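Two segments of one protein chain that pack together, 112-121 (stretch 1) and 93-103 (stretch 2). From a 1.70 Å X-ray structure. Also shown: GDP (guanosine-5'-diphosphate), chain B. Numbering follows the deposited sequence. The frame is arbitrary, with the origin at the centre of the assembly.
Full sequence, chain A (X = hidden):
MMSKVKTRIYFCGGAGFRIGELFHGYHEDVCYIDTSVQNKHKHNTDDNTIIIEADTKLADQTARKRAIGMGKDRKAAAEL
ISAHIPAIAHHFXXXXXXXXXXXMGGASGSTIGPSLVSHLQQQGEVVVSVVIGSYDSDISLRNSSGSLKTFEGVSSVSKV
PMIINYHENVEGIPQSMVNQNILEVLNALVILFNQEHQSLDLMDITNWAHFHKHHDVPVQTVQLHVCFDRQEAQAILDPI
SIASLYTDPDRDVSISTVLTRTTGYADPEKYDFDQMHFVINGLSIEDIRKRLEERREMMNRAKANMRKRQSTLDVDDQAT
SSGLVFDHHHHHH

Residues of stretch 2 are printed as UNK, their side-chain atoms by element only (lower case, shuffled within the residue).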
# COMPACT_ATOMS: atom_id res chain seq x y z
N ILE A 112 3.88 -2.20 9.30
CA ILE A 112 5.19 -2.43 8.69
C ILE A 112 5.34 -1.63 7.38
O ILE A 112 6.34 -0.95 7.18
CB ILE A 112 5.45 -3.92 8.38
CG1 ILE A 112 5.53 -4.74 9.67
CG2 ILE A 112 6.75 -4.10 7.58
CD1 ILE A 112 5.46 -6.26 9.43
N GLY A 113 4.34 -1.72 6.51
CA GLY A 113 4.41 -1.06 5.21
C GLY A 113 4.60 0.44 5.32
O GLY A 113 5.60 0.99 4.83
N PRO A 114 3.64 1.13 5.95
CA PRO A 114 3.78 2.58 6.11
C PRO A 114 5.01 2.98 6.92
O PRO A 114 5.58 4.04 6.66
CB PRO A 114 2.49 2.97 6.83
CG PRO A 114 1.48 1.95 6.36
CD PRO A 114 2.28 0.66 6.29
N SER A 115 5.42 2.16 7.88
CA SER A 115 6.65 2.46 8.62
C SER A 115 7.88 2.40 7.73
O SER A 115 8.78 3.22 7.86
CB SER A 115 6.84 1.53 9.82
OG SER A 115 5.76 1.67 10.72
N LEU A 116 7.91 1.43 6.81
CA LEU A 116 9.00 1.35 5.85
C LEU A 116 8.96 2.55 4.91
O LEU A 116 10.00 3.13 4.61
CB LEU A 116 8.98 0.05 5.06
CG LEU A 116 9.51 -1.19 5.79
CD1 LEU A 116 9.06 -2.48 5.09
CD2 LEU A 116 11.03 -1.15 5.91
N VAL A 117 7.77 2.92 4.44
CA VAL A 117 7.64 4.08 3.55
C VAL A 117 8.18 5.33 4.24
O VAL A 117 8.93 6.11 3.64
CB VAL A 117 6.18 4.33 3.14
CG1 VAL A 117 6.08 5.60 2.29
CG2 VAL A 117 5.66 3.16 2.35
N SER A 118 7.81 5.50 5.50
CA SER A 118 8.26 6.66 6.26
C SER A 118 9.78 6.68 6.39
O SER A 118 10.42 7.71 6.14
CB SER A 118 7.62 6.68 7.65
OG SER A 118 7.96 7.87 8.32
N HIS A 119 10.35 5.55 6.77
CA HIS A 119 11.80 5.44 6.93
C HIS A 119 12.49 5.71 5.61
O HIS A 119 13.44 6.49 5.55
CB HIS A 119 12.19 4.06 7.44
CG HIS A 119 13.65 3.91 7.70
ND1 HIS A 119 14.21 4.12 8.94
CD2 HIS A 119 14.68 3.60 6.87
CE1 HIS A 119 15.52 3.93 8.87
NE2 HIS A 119 15.82 3.61 7.63
N LEU A 120 12.02 5.07 4.55
CA LEU A 120 12.65 5.23 3.23
C LEU A 120 12.57 6.67 2.74
O LEU A 120 13.53 7.21 2.19
CB LEU A 120 12.01 4.29 2.21
CG LEU A 120 12.17 2.78 2.37
CD1 LEU A 120 11.07 2.07 1.60
CD2 LEU A 120 13.52 2.32 1.89
N GLN A 121 11.41 7.29 2.93
CA GLN A 121 11.21 8.66 2.45
C GLN A 121 12.05 9.66 3.23
O GLN A 121 12.55 10.64 2.67
CB GLN A 121 9.72 9.03 2.41
CG GLN A 121 9.00 8.26 1.30
CD GLN A 121 7.67 8.83 0.89
OE1 GLN A 121 7.21 8.58 -0.23
NE2 GLN A 121 7.02 9.58 1.78
N UNK A 93 18.20 -3.15 1.65
CA UNK A 93 18.40 -1.72 1.36
C UNK A 93 17.52 -1.23 0.21
O UNK A 93 17.15 -2.00 -0.69
c UNK A 93 19.45 -3.93 1.48
c UNK A 93 19.89 -1.62 1.00
c UNK A 93 20.31 -3.01 0.67
N UNK A 94 17.18 0.06 0.26
CA UNK A 94 16.34 0.70 -0.76
C UNK A 94 16.91 0.54 -2.15
O UNK A 94 18.13 0.56 -2.34
c UNK A 94 16.17 2.18 -0.44
N UNK A 95 16.02 0.42 -3.13
CA UNK A 95 16.43 0.47 -4.53
C UNK A 95 16.34 1.89 -5.07
O UNK A 95 15.93 2.81 -4.35
N UNK A 96 16.72 2.09 -6.33
CA UNK A 96 16.53 3.38 -6.98
C UNK A 96 15.05 3.78 -6.96
O UNK A 96 14.72 4.95 -6.85
c UNK A 96 17.05 3.36 -8.43
o UNK A 96 19.25 3.91 -7.64
c UNK A 96 18.57 3.32 -8.51
o UNK A 96 19.09 2.69 -9.46
N UNK A 97 14.18 2.77 -7.04
CA UNK A 97 12.75 2.94 -6.82
C UNK A 97 12.31 1.86 -5.84
O UNK A 97 12.99 0.84 -5.70
c UNK A 97 11.95 2.79 -8.12
o UNK A 97 12.30 1.55 -8.77
c UNK A 97 12.24 3.96 -9.06
N UNK A 98 11.20 2.08 -5.16
CA UNK A 98 10.76 1.16 -4.12
C UNK A 98 9.26 1.00 -4.13
O UNK A 98 8.53 1.99 -4.22
c UNK A 98 12.72 1.77 -2.66
o UNK A 98 13.40 0.80 -2.33
n UNK A 98 13.25 2.96 -3.02
c UNK A 98 11.22 1.65 -2.74
N UNK A 99 8.80 -0.24 -4.05
CA UNK A 99 7.38 -0.52 -4.08
C UNK A 99 7.07 -1.30 -2.81
O UNK A 99 7.74 -2.27 -2.51
c UNK A 99 5.45 -1.53 -5.36
c UNK A 99 6.96 -1.34 -5.32
c UNK A 99 7.44 -0.64 -6.60
c UNK A 99 7.08 -1.36 -7.88
N UNK A 100 6.10 -0.81 -2.05
CA UNK A 100 5.71 -1.46 -0.79
C UNK A 100 4.25 -1.90 -0.89
O UNK A 100 3.36 -1.10 -1.22
c UNK A 100 5.89 -0.48 0.40
c UNK A 100 7.26 0.17 0.36
c UNK A 100 5.71 -1.21 1.74
N UNK A 101 3.98 -3.17 -0.56
CA UNK A 101 2.68 -3.80 -0.82
C UNK A 101 2.08 -4.36 0.45
O UNK A 101 2.74 -5.13 1.15
c UNK A 101 2.81 -4.95 -1.84
c UNK A 101 1.45 -5.48 -2.25
c UNK A 101 3.60 -4.48 -3.07
N UNK A 102 0.83 -3.98 0.75
CA UNK A 102 0.17 -4.38 2.01
C UNK A 102 -1.31 -4.03 2.04
O UNK A 102 -1.78 -3.16 1.31
c UNK A 102 0.23 0.08 3.44
c UNK A 102 0.09 -1.30 3.60
c UNK A 102 2.20 -0.29 2.12
c UNK A 102 0.86 -3.69 3.20
o UNK A 102 1.45 1.93 2.51
c UNK A 102 1.29 0.57 2.70
c UNK A 102 1.01 -2.18 3.03
c UNK A 102 2.06 -1.65 2.29
N UNK A 103 -2.06 -4.71 2.91
CA UNK A 103 -3.46 -4.38 3.09
C UNK A 103 -3.60 -3.24 4.09
O UNK A 103 -2.71 -3.03 4.93
o UNK A 103 -3.69 -5.99 4.88
c UNK A 103 -4.22 -5.60 3.62
PB GDP B . -1.92 -8.59 8.05
O1B GDP B . -1.13 -9.86 7.92
O2B GDP B . -1.27 -7.47 7.27
O3B GDP B . -2.11 -8.19 9.49
O3A GDP B . -3.41 -8.77 7.46
PA GDP B . -3.79 -9.49 6.07
O1A GDP B . -3.44 -10.96 5.96
O2A GDP B . -3.23 -8.71 4.91
O5' GDP B . -5.38 -9.36 6.08
C5' GDP B . -6.02 -8.10 6.23
C4' GDP B . -7.10 -7.96 5.16
O4' GDP B . -6.48 -7.84 3.88
C3' GDP B . -8.02 -9.16 5.04
O3' GDP B . -9.12 -9.03 5.96
C2' GDP B . -8.46 -9.10 3.60
O2' GDP B . -9.52 -8.15 3.47
C1' GDP B . -7.29 -8.47 2.88
N9 GDP B . -6.44 -9.47 2.21
C8 GDP B . -5.60 -10.36 2.77
N7 GDP B . -4.97 -11.09 1.82
C5 GDP B . -5.39 -10.66 0.62
C6 GDP B . -5.14 -10.99 -0.81
O6 GDP B . -4.33 -11.89 -1.13
N1 GDP B . -5.81 -10.28 -1.73
C2 GDP B . -6.69 -9.30 -1.41
N2 GDP B . -7.34 -8.63 -2.39
N3 GDP B . -6.96 -8.95 -0.14
C4 GDP B . -6.36 -9.59 0.89

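Position 93 has three side-chain carbons, and they close a ring onto the backbone N. It points away from the helix and touches nothing there. It is P93.

Position 94 has a single side-chain carbon, CB, pointing toward the helix. It lies 3.5 Å from L120 CD2. It is A94.

Position 95 has no side-chain atoms, so it is G95.

Position 96 has two carbons, the second carrying two oxygens. This carboxylate is out of reach of the helix. It is D96.

Position 97 has one carbon bearing an oxygen and a carbon. It opens the strand and makes no contact with stretch 1. It is T97.

Position 98 has two carbons, the second carrying one oxygen and one nitrogen. Its CB lies 4.4 Å from L120 CD1. The amide is N98, and it ties down the preceding loop: G95 N donates to N98 OD1 at 2.8 Å, and N98 ND2 donates to G95 O at 3.0 Å.

Position 99 has four carbons, forked at the first, with one arm two carbons long. It points away from the helix. It is I99.

Position 100 has three carbons, the first carrying the other two. It points toward the helix, against G113, V117 and L120. It is V100. V100 CG1 is 3.7 Å from G113 CA, and V100 CG2 is 3.9 Å from V117 CG2.

Position 101 has the same three-carbon fork but points away. It is V101.

Position 102 has one carbon, then a six-carbon ring bearing an oxygen. The ring lies against G113 and P114. It is Y102. G113 CA and P114 CD sit over one face of the ring, 4.0 and 3.9 Å from the centroid of the Y102 ring, and both make CH-pi contacts.

Position 103 has one carbon and one oxygen, and is out of reach of the helix. It is S103. S103 OG donates a hydrogen bond to GDP O2A at 2.8 Å.

The helix runs nearly antiparallel to the strand, at 157°. Strand alternation turns N98, V100 and Y102 toward it, and I99 and V101 away. No hydrogen bond crosses the contact; it rests on packing. The nearest pair of CA atoms is G113 CA and V100 CA, 6.2 Å apart. An ideal CB on G113 would fall 2.4 Å from Y102 CD1, a clash, so the bare glycine leaves room for the ring. At the other end, L120 covers A94.

Stretch 2, residues 93-103: PAGDTNIVVYS
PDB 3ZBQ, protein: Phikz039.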